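Local coordinates for protein interferon gamma receptor 1 (Gallus gallus, PDB 4EQ3) that probably binds the cytokine interferon gamma at the cell surface through its paired fibronectin type III-like extracellular domains, of which this chain is the extracellular part, at residues 72-84 / 94-106. Residues are numbered along the deposited sequence; the frame is centred on the assembly and turned at random.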
loop_
_atom_site.group_PDB
_atom_site.type_symbol
_atom_site.label_atom_id
_atom_site.label_comp_id
_atom_site.label_asym_id
_atom_site.label_seq_id
_atom_site.Cartn_x
_atom_site.Cartn_y
_atom_site.Cartn_z
ATOM N N GLU A 72 -2.414 1.130 -13.964
ATOM C CA GLU A 72 -1.583 1.962 -14.831
ATOM C C GLU A 72 -0.164 2.059 -14.299
ATOM O O GLU A 72 0.732 2.569 -14.970
ATOM C CB GLU A 72 -2.166 3.372 -14.925
ATOM C CG GLU A 72 -3.600 3.421 -15.426
ATOM C CD GLU A 72 -3.692 3.140 -16.913
ATOM O OE1 GLU A 72 -2.705 3.427 -17.637
ATOM O OE2 GLU A 72 -4.745 2.629 -17.351
ATOM N N ILE A 73 0.036 1.586 -13.080
ATOM C CA ILE A 73 1.320 1.734 -12.415
ATOM C C ILE A 73 2.006 0.393 -12.299
ATOM O O ILE A 73 1.542 -0.499 -11.593
ATOM C CB ILE A 73 1.140 2.362 -11.029
ATOM C CG1 ILE A 73 0.572 3.778 -11.185
ATOM C CG2 ILE A 73 2.459 2.359 -10.261
ATOM C CD1 ILE A 73 0.126 4.424 -9.891
ATOM N N ASN A 74 3.107 0.232 -13.021
ATOM C CA ASN A 74 3.810 -1.042 -12.993
ATOM C C ASN A 74 5.314 -0.841 -12.885
ATOM O O ASN A 74 6.106 -1.675 -13.330
ATOM C CB ASN A 74 3.452 -1.880 -14.212
ATOM C CG ASN A 74 3.431 -1.071 -15.479
ATOM O OD1 ASN A 74 4.460 -0.544 -15.906
ATOM N ND2 ASN A 74 2.255 -0.958 -16.095
ATOM N N GLU A 75 5.682 0.287 -12.293
ATOM C CA GLU A 75 7.066 0.604 -11.985
ATOM C C GLU A 75 7.045 1.142 -10.568
ATOM O O GLU A 75 6.213 1.985 -10.243
ATOM C CB GLU A 75 7.590 1.686 -12.933
ATOM C CG GLU A 75 7.668 1.265 -14.399
ATOM C CD GLU A 75 8.770 0.250 -14.653
ATOM O OE1 GLU A 75 9.660 0.109 -13.788
ATOM O OE2 GLU A 75 8.740 -0.409 -15.714
ATOM N N ILE A 76 7.937 0.653 -9.717
ATOM C CA ILE A 76 7.962 1.124 -8.336
ATOM C C ILE A 76 8.971 2.263 -8.132
ATOM O O ILE A 76 8.804 3.094 -7.242
ATOM C CB ILE A 76 8.241 -0.035 -7.341
ATOM C CG1 ILE A 76 7.656 0.279 -5.957
ATOM C CG2 ILE A 76 9.733 -0.348 -7.265
ATOM C CD1 ILE A 76 7.518 -0.962 -5.049
ATOM N N PHE A 77 10.002 2.308 -8.974
ATOM C CA PHE A 77 11.094 3.277 -8.802
ATOM C C PHE A 77 11.031 4.478 -9.736
ATOM O O PHE A 77 11.528 5.555 -9.400
ATOM C CB PHE A 77 12.458 2.581 -8.896
ATOM C CG PHE A 77 12.680 1.559 -7.817
ATOM C CD1 PHE A 77 12.736 1.945 -6.488
ATOM C CD2 PHE A 77 12.822 0.220 -8.123
ATOM C CE1 PHE A 77 12.930 1.013 -5.481
ATOM C CE2 PHE A 77 13.011 -0.722 -7.117
ATOM C CZ PHE A 77 13.067 -0.319 -5.799
ATOM N N HIS A 78 10.416 4.315 -10.899
ATOM C CA HIS A 78 10.334 5.431 -11.838
ATOM C C HIS A 78 9.110 6.295 -11.552
ATOM O O HIS A 78 8.213 5.881 -10.818
ATOM C CB HIS A 78 10.311 4.934 -13.278
ATOM C CG HIS A 78 11.519 4.138 -13.662
ATOM N ND1 HIS A 78 12.784 4.682 -13.701
ATOM C CD2 HIS A 78 11.654 2.842 -14.027
ATOM C CE1 HIS A 78 13.647 3.753 -14.073
ATOM N NE2 HIS A 78 12.986 2.630 -14.282
ATOM N N SER A 79 9.086 7.490 -12.141
ATOM C CA SER A 79 8.069 8.496 -11.855
ATOM C C SER A 79 6.851 8.402 -12.779
ATOM O O SER A 79 6.928 7.891 -13.901
ATOM C CB SER A 79 8.672 9.906 -11.952
ATOM O OG SER A 79 9.733 10.091 -11.030
ATOM N N TYR A 80 5.721 8.894 -12.279
ATOM C CA TYR A 80 4.499 9.017 -13.065
ATOM C C TYR A 80 3.920 10.395 -12.798
ATOM O O TYR A 80 4.076 10.941 -11.703
ATOM C CB TYR A 80 3.462 7.971 -12.643
ATOM C CG TYR A 80 3.734 6.538 -13.071
ATOM C CD1 TYR A 80 3.204 6.029 -14.254
ATOM C CD2 TYR A 80 4.483 5.682 -12.270
ATOM C CE1 TYR A 80 3.427 4.707 -14.635
ATOM C CE2 TYR A 80 4.707 4.363 -12.645
ATOM C CZ TYR A 80 4.180 3.888 -13.826
ATOM O OH TYR A 80 4.418 2.586 -14.189
ATOM N N TRP A 81 3.258 10.959 -13.800
ATOM C CA TRP A 81 2.435 12.130 -13.590
ATOM C C TRP A 81 1.022 11.794 -14.050
ATOM O O TRP A 81 0.833 10.929 -14.913
ATOM C CB TRP A 81 2.982 13.342 -14.350
ATOM C CG TRP A 81 4.154 13.980 -13.674
ATOM C CD1 TRP A 81 4.135 15.057 -12.834
ATOM C CD2 TRP A 81 5.517 13.566 -13.765
ATOM N NE1 TRP A 81 5.405 15.339 -12.401
ATOM C CE2 TRP A 81 6.273 14.439 -12.962
ATOM C CE3 TRP A 81 6.169 12.537 -14.446
ATOM C CZ2 TRP A 81 7.653 14.322 -12.828
ATOM C CZ3 TRP A 81 7.545 12.427 -14.319
ATOM C CH2 TRP A 81 8.269 13.310 -13.509
ATOM N N PHE A 82 0.033 12.453 -13.460
ATOM C CA PHE A 82 -1.352 12.272 -13.895
ATOM C C PHE A 82 -1.991 13.636 -14.065
ATOM O O PHE A 82 -1.527 14.618 -13.488
ATOM C CB PHE A 82 -2.155 11.428 -12.893
ATOM C CG PHE A 82 -1.466 10.167 -12.474
ATOM C CD1 PHE A 82 -0.709 10.130 -11.312
ATOM C CD2 PHE A 82 -1.572 9.015 -13.239
ATOM C CE1 PHE A 82 -0.070 8.965 -10.914
ATOM C CE2 PHE A 82 -0.934 7.850 -12.854
ATOM C CZ PHE A 82 -0.175 7.826 -11.688
ATOM N N ARG A 83 -3.047 13.712 -14.866
ATOM C CA ARG A 83 -3.724 14.993 -15.053
ATOM C C ARG A 83 -5.200 14.797 -15.377
ATOM O O ARG A 83 -5.602 13.762 -15.901
ATOM C CB ARG A 83 -3.034 15.836 -16.138
ATOM C CG ARG A 83 -3.214 15.329 -17.564
ATOM C CD ARG A 83 -2.452 16.239 -18.538
ATOM N NE ARG A 83 -2.563 15.842 -19.939
ATOM C CZ ARG A 83 -1.953 16.488 -20.934
ATOM N NH1 ARG A 83 -1.204 17.547 -20.668
ATOM N NH2 ARG A 83 -2.093 16.084 -22.189
ATOM N N ILE A 84 -6.008 15.796 -15.053
ATOM C CA ILE A 84 -7.440 15.663 -15.246
ATOM C C ILE A 84 -8.011 16.931 -15.830
ATOM O O ILE A 84 -7.667 18.021 -15.400
ATOM C CB ILE A 84 -8.165 15.427 -13.907
ATOM C CG1 ILE A 84 -7.426 14.380 -13.058
ATOM C CG2 ILE A 84 -9.625 15.038 -14.163
ATOM C CD1 ILE A 84 -6.952 14.896 -11.724
ATOM N N GLN A 94 -8.949 23.117 -19.150
ATOM C CA GLN A 94 -7.602 22.658 -19.443
ATOM C C GLN A 94 -7.293 21.588 -18.406
ATOM O O GLN A 94 -8.043 21.420 -17.436
ATOM C CB GLN A 94 -6.602 23.806 -19.340
ATOM C CG GLN A 94 -6.962 25.036 -20.170
ATOM C CD GLN A 94 -6.799 24.821 -21.677
ATOM O OE1 GLN A 94 -6.642 23.692 -22.154
ATOM N NE2 GLN A 94 -6.848 25.916 -22.432
ATOM N N TYR A 95 -6.198 20.868 -18.606
ATOM C CA TYR A 95 -5.802 19.822 -17.680
ATOM C C TYR A 95 -5.103 20.415 -16.475
ATOM O O TYR A 95 -4.445 21.437 -16.574
ATOM C CB TYR A 95 -4.847 18.851 -18.349
ATOM C CG TYR A 95 -5.496 17.756 -19.149
ATOM C CD1 TYR A 95 -6.242 16.758 -18.529
ATOM C CD2 TYR A 95 -5.327 17.691 -20.521
ATOM C CE1 TYR A 95 -6.817 15.743 -19.265
ATOM C CE2 TYR A 95 -5.897 16.683 -21.261
ATOM C CZ TYR A 95 -6.639 15.713 -20.632
ATOM O OH TYR A 95 -7.202 14.708 -21.379
ATOM N N VAL A 96 -5.257 19.767 -15.329
ATOM C CA VAL A 96 -4.480 20.131 -14.160
ATOM C C VAL A 96 -3.660 18.905 -13.795
ATOM O O VAL A 96 -4.172 17.779 -13.801
ATOM C CB VAL A 96 -5.375 20.558 -12.976
ATOM C CG1 VAL A 96 -6.411 19.493 -12.700
ATOM C CG2 VAL A 96 -4.529 20.842 -11.737
ATOM N N GLU A 97 -2.387 19.134 -13.487
ATOM C CA GLU A 97 -1.418 18.064 -13.293
ATOM C C GLU A 97 -1.177 17.774 -11.810
ATOM O O GLU A 97 -1.218 18.681 -10.978
ATOM C CB GLU A 97 -0.100 18.468 -13.966
ATOM C CG GLU A 97 0.920 17.362 -14.098
ATOM C CD GLU A 97 2.074 17.757 -15.021
ATOM O OE1 GLU A 97 3.033 18.405 -14.544
ATOM O OE2 GLU A 97 2.003 17.424 -16.224
ATOM N N THR A 98 -0.914 16.515 -11.479
ATOM C CA THR A 98 -0.595 16.164 -10.096
ATOM C C THR A 98 0.888 16.400 -9.801
ATOM O O THR A 98 1.697 16.613 -10.721
ATOM C CB THR A 98 -0.903 14.684 -9.788
ATOM O OG1 THR A 98 -0.097 13.835 -10.618
ATOM C CG2 THR A 98 -2.380 14.360 -10.009
ATOM N N ASP A 99 1.243 16.358 -8.518
ATOM C CA ASP A 99 2.639 16.253 -8.117
ATOM C C ASP A 99 3.239 15.005 -8.750
ATOM O O ASP A 99 2.519 14.065 -9.113
ATOM C CB ASP A 99 2.774 16.128 -6.597
ATOM C CG ASP A 99 2.321 17.377 -5.852
ATOM O OD1 ASP A 99 2.312 18.479 -6.451
ATOM O OD2 ASP A 99 1.983 17.247 -4.653
ATOM N N GLU A 100 4.561 14.999 -8.882
ATOM C CA GLU A 100 5.278 13.807 -9.304
ATOM C C GLU A 100 4.945 12.659 -8.360
ATOM O O GLU A 100 4.870 12.846 -7.146
ATOM C CB GLU A 100 6.784 14.065 -9.273
ATOM C CG GLU A 100 7.637 12.834 -9.519
ATOM C CD GLU A 100 9.120 13.184 -9.626
ATOM O OE1 GLU A 100 9.473 14.357 -9.394
ATOM O OE2 GLU A 100 9.924 12.289 -9.943
ATOM N N PHE A 101 4.763 11.469 -8.916
ATOM C CA PHE A 101 4.438 10.314 -8.092
ATOM C C PHE A 101 5.425 9.188 -8.317
ATOM O O PHE A 101 5.654 8.760 -9.451
ATOM C CB PHE A 101 3.004 9.826 -8.335
ATOM C CG PHE A 101 2.670 8.542 -7.605
ATOM C CD1 PHE A 101 2.196 8.571 -6.298
ATOM C CD2 PHE A 101 2.839 7.314 -8.220
ATOM C CE1 PHE A 101 1.887 7.386 -5.622
ATOM C CE2 PHE A 101 2.532 6.128 -7.555
ATOM C CZ PHE A 101 2.061 6.163 -6.256
ATOM N N VAL A 102 6.001 8.718 -7.217
ATOM C CA VAL A 102 6.899 7.581 -7.220
ATOM C C VAL A 102 6.445 6.593 -6.158
ATOM O O VAL A 102 6.434 6.917 -4.973
ATOM C CB VAL A 102 8.330 8.020 -6.905
ATOM C CG1 VAL A 102 9.256 6.839 -6.998
ATOM C CG2 VAL A 102 8.758 9.128 -7.861
ATOM N N LEU A 103 6.063 5.394 -6.582
ATOM C CA LEU A 103 5.486 4.411 -5.667
ATOM C C LEU A 103 6.381 4.117 -4.468
ATOM O O LEU A 103 5.903 4.055 -3.343
ATOM C CB LEU A 103 5.123 3.118 -6.403
ATOM C CG LEU A 103 4.379 2.064 -5.570
ATOM C CD1 LEU A 103 3.038 2.595 -5.080
ATOM C CD2 LEU A 103 4.189 0.792 -6.385
ATOM N N GLN A 104 7.678 3.954 -4.711
ATOM C CA GLN A 104 8.636 3.668 -3.645
ATOM C C GLN A 104 8.694 4.782 -2.603
ATOM O O GLN A 104 8.960 4.534 -1.423
ATOM C CB GLN A 104 10.041 3.449 -4.236
ATOM C CG GLN A 104 11.152 3.283 -3.204
ATOM C CD GLN A 104 11.771 4.602 -2.789
ATOM O OE1 GLN A 104 12.056 5.457 -3.627
ATOM N NE2 GLN A 104 11.987 4.773 -1.494
ATOM N N LYS A 105 8.461 6.012 -3.046
ATOM C CA LYS A 105 8.550 7.166 -2.164
ATOM C C LYS A 105 7.203 7.470 -1.545
ATOM O O LYS A 105 7.105 7.745 -0.354
ATOM C CB LYS A 105 9.029 8.401 -2.931
ATOM C CG LYS A 105 10.442 8.291 -3.476
ATOM C CD LYS A 105 10.767 9.477 -4.382
ATOM C CE LYS A 105 10.568 10.816 -3.672
ATOM N NZ LYS A 105 10.833 11.973 -4.588
ATOM N N HIS A 106 6.164 7.434 -2.363
ATOM C CA HIS A 106 4.869 7.925 -1.928
ATOM C C HIS A 106 3.884 6.844 -1.516
ATOM O O HIS A 106 2.909 7.125 -0.829
ATOM C CB HIS A 106 4.268 8.812 -3.019
ATOM C CG HIS A 106 5.176 9.922 -3.446
ATOM N ND1 HIS A 106 5.704 10.831 -2.555
ATOM C CD2 HIS A 106 5.651 10.271 -4.666
ATOM C CE1 HIS A 106 6.466 11.691 -3.207
ATOM N NE2 HIS A 106 6.450 11.373 -4.490
HETATM O O HOH W 1 6.209 4.826 -9.345
HETATM O O HOH W 2 12.742 5.884 -6.729
#
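The guanidinium of Arg83 lies flat on one face of the Tyr95 ring, the planes only 3° apart and the centres 4.2 Å from each other. CG lies between the backbone N and the carbonyl carbon (chi1 71°), and the straight chain beyond it carries Arg83 CD over the same ring face in a CH-pi contact, while NE keeps a salt bridge to Glu44. Farther along, Trp81 receives Glu100 over one face: Glu100 CA sits 3.9 Å from the centroid of the five-membered ring. Glu100, its CG pointing opposite the main-chain nitrogen (chi1 172°), extends along the indole to OE2, which accepts a hydrogen bond from Ser79 OG. Arg83 and Tyr95 sit on the antiparallel hairpin of strands 81-88 and 91-97, in the N-terminal fibronectin type III-like domain of a class II cytokine receptor; Glu100 lies where the chain leads on from it. Where regular pairing lapses, Thr98 OG1 accepts from Phe82 N at 3.2 Å, and Thr98 N donates to Phe82 O. Inward, the Phe82 edge meets Phe101 CB, and Ile73 CD1 comes within 3.8 Å of Phe101 CE2, the two side chains crossing nearly perpendicularly. At the start of helix 103-106, Ile76 CG1 packs against Leu103 CD2 at 3.5 Å, and one water bridges Leu103 N to the carbonyls of Glu75 and His78.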